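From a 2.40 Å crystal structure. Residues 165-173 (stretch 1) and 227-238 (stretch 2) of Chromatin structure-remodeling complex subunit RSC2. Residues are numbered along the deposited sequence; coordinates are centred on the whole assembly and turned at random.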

# COMPACT_ATOMS: atom_id res chain seq x y z
N GLY A 165 1.17 8.97 44.16
CA GLY A 165 0.16 10.01 44.26
C GLY A 165 0.06 10.94 43.06
O GLY A 165 0.00 12.15 43.22
N ARG A 166 0.02 10.36 41.87
CA ARG A 166 -0.09 11.17 40.66
C ARG A 166 -1.53 11.26 40.17
O ARG A 166 -2.23 10.26 40.07
CB ARG A 166 0.80 10.61 39.55
CG ARG A 166 0.42 11.08 38.15
CD ARG A 166 1.53 10.79 37.16
NE ARG A 166 2.63 11.73 37.29
CZ ARG A 166 3.85 11.52 36.80
NH1 ARG A 166 4.12 10.40 36.16
NH2 ARG A 166 4.80 12.44 36.97
N LYS A 167 -1.96 12.47 39.85
CA LYS A 167 -3.29 12.70 39.30
C LYS A 167 -3.16 13.43 37.97
O LYS A 167 -2.10 13.97 37.65
CB LYS A 167 -4.15 13.49 40.29
CG LYS A 167 -4.17 12.87 41.68
CD LYS A 167 -5.19 13.52 42.60
CE LYS A 167 -5.25 12.77 43.93
NZ LYS A 167 -6.37 13.25 44.78
N PHE A 168 -4.24 13.45 37.19
CA PHE A 168 -4.21 14.06 35.87
C PHE A 168 -5.23 15.18 35.71
O PHE A 168 -6.39 15.03 36.10
CB PHE A 168 -4.46 13.00 34.79
CG PHE A 168 -3.41 11.94 34.72
CD1 PHE A 168 -3.33 10.96 35.69
CD2 PHE A 168 -2.51 11.91 33.66
CE1 PHE A 168 -2.36 9.98 35.63
CE2 PHE A 168 -1.55 10.93 33.59
CZ PHE A 168 -1.47 9.96 34.57
N PHE A 169 -4.80 16.30 35.15
CA PHE A 169 -5.73 17.33 34.72
C PHE A 169 -6.30 16.89 33.38
O PHE A 169 -5.55 16.54 32.47
CB PHE A 169 -5.03 18.67 34.55
CG PHE A 169 -4.61 19.32 35.83
CD1 PHE A 169 -5.51 20.07 36.57
CD2 PHE A 169 -3.31 19.20 36.30
CE1 PHE A 169 -5.13 20.68 37.75
CE2 PHE A 169 -2.92 19.81 37.47
CZ PHE A 169 -3.84 20.55 38.20
N LYS A 170 -7.62 16.90 33.27
CA LYS A 170 -8.28 16.65 31.99
C LYS A 170 -8.72 18.00 31.44
O LYS A 170 -8.93 18.94 32.19
CB LYS A 170 -9.49 15.73 32.17
CG LYS A 170 -9.17 14.24 32.19
CD LYS A 170 -8.82 13.75 30.80
CE LYS A 170 -9.00 12.25 30.66
NZ LYS A 170 -10.43 11.86 30.59
N TYR A 171 -8.84 18.09 30.12
CA TYR A 171 -9.14 19.36 29.46
C TYR A 171 -10.32 19.23 28.52
O TYR A 171 -10.51 18.19 27.90
CB TYR A 171 -7.91 19.88 28.72
CG TYR A 171 -6.70 20.05 29.61
CD1 TYR A 171 -5.97 18.95 30.05
CD2 TYR A 171 -6.30 21.31 30.04
CE1 TYR A 171 -4.87 19.10 30.87
CE2 TYR A 171 -5.21 21.47 30.86
CZ TYR A 171 -4.49 20.37 31.28
OH TYR A 171 -3.40 20.54 32.10
N PRO A 172 -11.13 20.30 28.41
CA PRO A 172 -12.30 20.31 27.53
C PRO A 172 -11.90 20.23 26.06
O PRO A 172 -10.81 20.68 25.69
CB PRO A 172 -12.95 21.66 27.83
CG PRO A 172 -11.81 22.52 28.28
CD PRO A 172 -10.92 21.60 29.06
N SER A 173 -12.78 19.66 25.24
CA SER A 173 -12.50 19.44 23.83
C SER A 173 -12.03 20.71 23.13
O SER A 173 -12.58 21.79 23.34
CB SER A 173 -13.75 18.91 23.12
OG SER A 173 -13.53 18.81 21.73
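Stretch 2, residues 227-238: PRYIIRPNDSPE

Stretch 2 lies alongside stretch 1 as a short parallel partner. Stretch 1 is extended through its middle. In stretch 2 the strand is just Ile230 and Ile231. A type I turn leads into this pair, ending at Ile230, and a type II turn follows it from Arg232. Both chains run in the same direction. Phe168 pairs with Ile230 and Phe169 with Ile231, each at a CA to CA distance of 4.9 Å. The contact buries 557 Å² in total.

The type I turn starts at Pro227. It is closed by a hydrogen bond from Ile230 N to Pro227 O, 3.3 Å. Tyr229 sits beside Lys167, with their CA atoms 4.4 Å apart.

Three backbone hydrogen bonds join the stretches. Phe168 N donates to Tyr229 O at 2.7 Å. Ile231 N donates to Phe168 O at 2.8 Å. Lys170 N donates to Ile231 O at 3.1 Å, and this bond is nearly straight, at 174°. Phe168 thus uses both its N and its O, and Ile231 does the same, as expected of a parallel ladder. Ile230 CA also approaches Phe168 O at 3.5 Å in a CA-H...O contact.

The side chains alternate between the two faces of the sheet. Phe168 and Ile230 share one face. Phe169 and Ile231 share the other. Ile231 is the main bump of stretch 2, with the largest covered area of any residue here. Its two ends reach different neighbours: CD1 meets Lys167 CB at 3.6 Å, and CG2 meets Phe169 CD1 at 3.8 Å. Ile231 therefore fills the space between the Lys167 stem and the Phe169 ring. Pro237 comes back to the same ring farther along, with its CD 4.5 Å from Phe169 CE1.

On the face of Phe168 and Ile230, Lys170 adds its aliphatic part. Its CG lies 3.9 Å from Ile230 CG2, while its NZ is hydrogen-bonded elsewhere in the structure. At the start of the contact the extended Lys167 side chain passes beside Arg228, with its CD 3.4 Å from Arg228 O. The Arg228 side chain is not modelled beyond CB.

Arg232 still lies beside Lys170, their CA atoms 5.4 Å apart. The type II turn then runs to Asp235, closed by Asp235 N to Arg232 O at 3.2 Å. Pro233, inside this turn, still touches stretch 1. Its CD lies 3.7 Å from Lys170 O, and its CG lies 3.8 Å from Pro172 CD, so one proline ring rests against another beyond the last ladder bond.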

# COMPACT_ATOMS: atom_id res chain seq x y z
N PRO A 227 -13.26 9.50 38.92
CA PRO A 227 -12.25 8.79 39.72
C PRO A 227 -11.31 9.77 40.42
O PRO A 227 -11.15 10.91 39.96
CB PRO A 227 -11.51 7.95 38.68
CG PRO A 227 -11.83 8.57 37.36
CD PRO A 227 -13.20 9.13 37.50
N ARG A 228 -10.69 9.32 41.51
CA ARG A 228 -9.83 10.17 42.33
C ARG A 228 -8.58 10.67 41.61
O ARG A 228 -8.04 11.72 41.97
CB ARG A 228 -9.43 9.43 43.61
N TYR A 229 -8.11 9.93 40.61
CA TYR A 229 -6.86 10.29 39.94
C TYR A 229 -7.07 11.31 38.82
O TYR A 229 -6.11 11.69 38.15
CB TYR A 229 -6.12 9.06 39.40
CG TYR A 229 -6.98 8.16 38.54
CD1 TYR A 229 -7.06 8.35 37.17
CD2 TYR A 229 -7.71 7.12 39.10
CE1 TYR A 229 -7.84 7.53 36.38
CE2 TYR A 229 -8.49 6.30 38.33
CZ TYR A 229 -8.55 6.51 36.97
OH TYR A 229 -9.34 5.69 36.20
N ILE A 230 -8.30 11.75 38.64
CA ILE A 230 -8.61 12.74 37.62
C ILE A 230 -9.16 14.04 38.20
O ILE A 230 -9.94 14.03 39.15
CB ILE A 230 -9.59 12.18 36.57
CG1 ILE A 230 -8.84 11.27 35.59
CG2 ILE A 230 -10.29 13.30 35.81
CD1 ILE A 230 -9.74 10.54 34.62
N ILE A 231 -8.73 15.16 37.63
CA ILE A 231 -9.22 16.48 38.01
C ILE A 231 -9.84 17.17 36.81
O ILE A 231 -9.16 17.50 35.85
CB ILE A 231 -8.08 17.37 38.56
CG1 ILE A 231 -7.71 16.95 39.98
CG2 ILE A 231 -8.49 18.83 38.54
CD1 ILE A 231 -7.02 15.61 40.08
N ARG A 232 -11.15 17.39 36.86
CA ARG A 232 -11.84 18.04 35.76
C ARG A 232 -11.65 19.56 35.81
O ARG A 232 -11.20 20.10 36.83
CB ARG A 232 -13.33 17.68 35.79
CG ARG A 232 -13.59 16.20 35.56
CD ARG A 232 -15.07 15.92 35.36
NE ARG A 232 -15.81 15.88 36.62
CZ ARG A 232 -17.09 15.54 36.72
NH1 ARG A 232 -17.78 15.21 35.63
NH2 ARG A 232 -17.69 15.52 37.90
N PRO A 233 -11.99 20.25 34.71
CA PRO A 233 -11.92 21.72 34.65
C PRO A 233 -12.71 22.40 35.76
O PRO A 233 -13.76 21.90 36.17
CB PRO A 233 -12.55 22.03 33.29
CG PRO A 233 -12.29 20.82 32.47
CD PRO A 233 -12.39 19.66 33.42
N ASN A 234 -12.21 23.55 36.22
CA ASN A 234 -12.87 24.34 37.25
C ASN A 234 -12.80 23.72 38.64
O ASN A 234 -13.18 24.34 39.63
CB ASN A 234 -14.33 24.63 36.90
CG ASN A 234 -14.47 25.50 35.68
OD1 ASN A 234 -13.58 25.54 34.83
ND2 ASN A 234 -15.58 26.22 35.59
N ASP A 235 -12.33 22.48 38.69
CA ASP A 235 -12.27 21.75 39.95
C ASP A 235 -10.86 21.84 40.55
O ASP A 235 -10.27 20.83 40.93
CB ASP A 235 -12.66 20.29 39.73
CG ASP A 235 -12.88 19.54 41.02
OD1 ASP A 235 -13.43 20.13 41.98
OD2 ASP A 235 -12.50 18.35 41.09
N SER A 236 -10.34 23.06 40.63
CA SER A 236 -8.94 23.27 41.00
C SER A 236 -8.64 23.03 42.48
O SER A 236 -9.24 23.66 43.35
CB SER A 236 -8.48 24.68 40.59
OG SER A 236 -9.35 25.67 41.10
N PRO A 237 -7.69 22.12 42.75
CA PRO A 237 -7.18 21.83 44.10
C PRO A 237 -6.14 22.86 44.53
O PRO A 237 -5.25 23.20 43.74
CB PRO A 237 -6.53 20.46 43.93
CG PRO A 237 -6.06 20.46 42.52
CD PRO A 237 -7.09 21.23 41.74
N GLU A 238 -6.24 23.35 45.76
CA GLU A 238 -5.36 24.41 46.24
C GLU A 238 -4.09 23.90 46.93
O GLU A 238 -3.67 24.45 47.95
CB GLU A 238 -6.11 25.36 47.18
CG GLU A 238 -6.79 26.53 46.48
CD GLU A 238 -8.01 26.11 45.68
OE1 GLU A 238 -8.48 24.97 45.86
OE2 GLU A 238 -8.49 26.93 44.86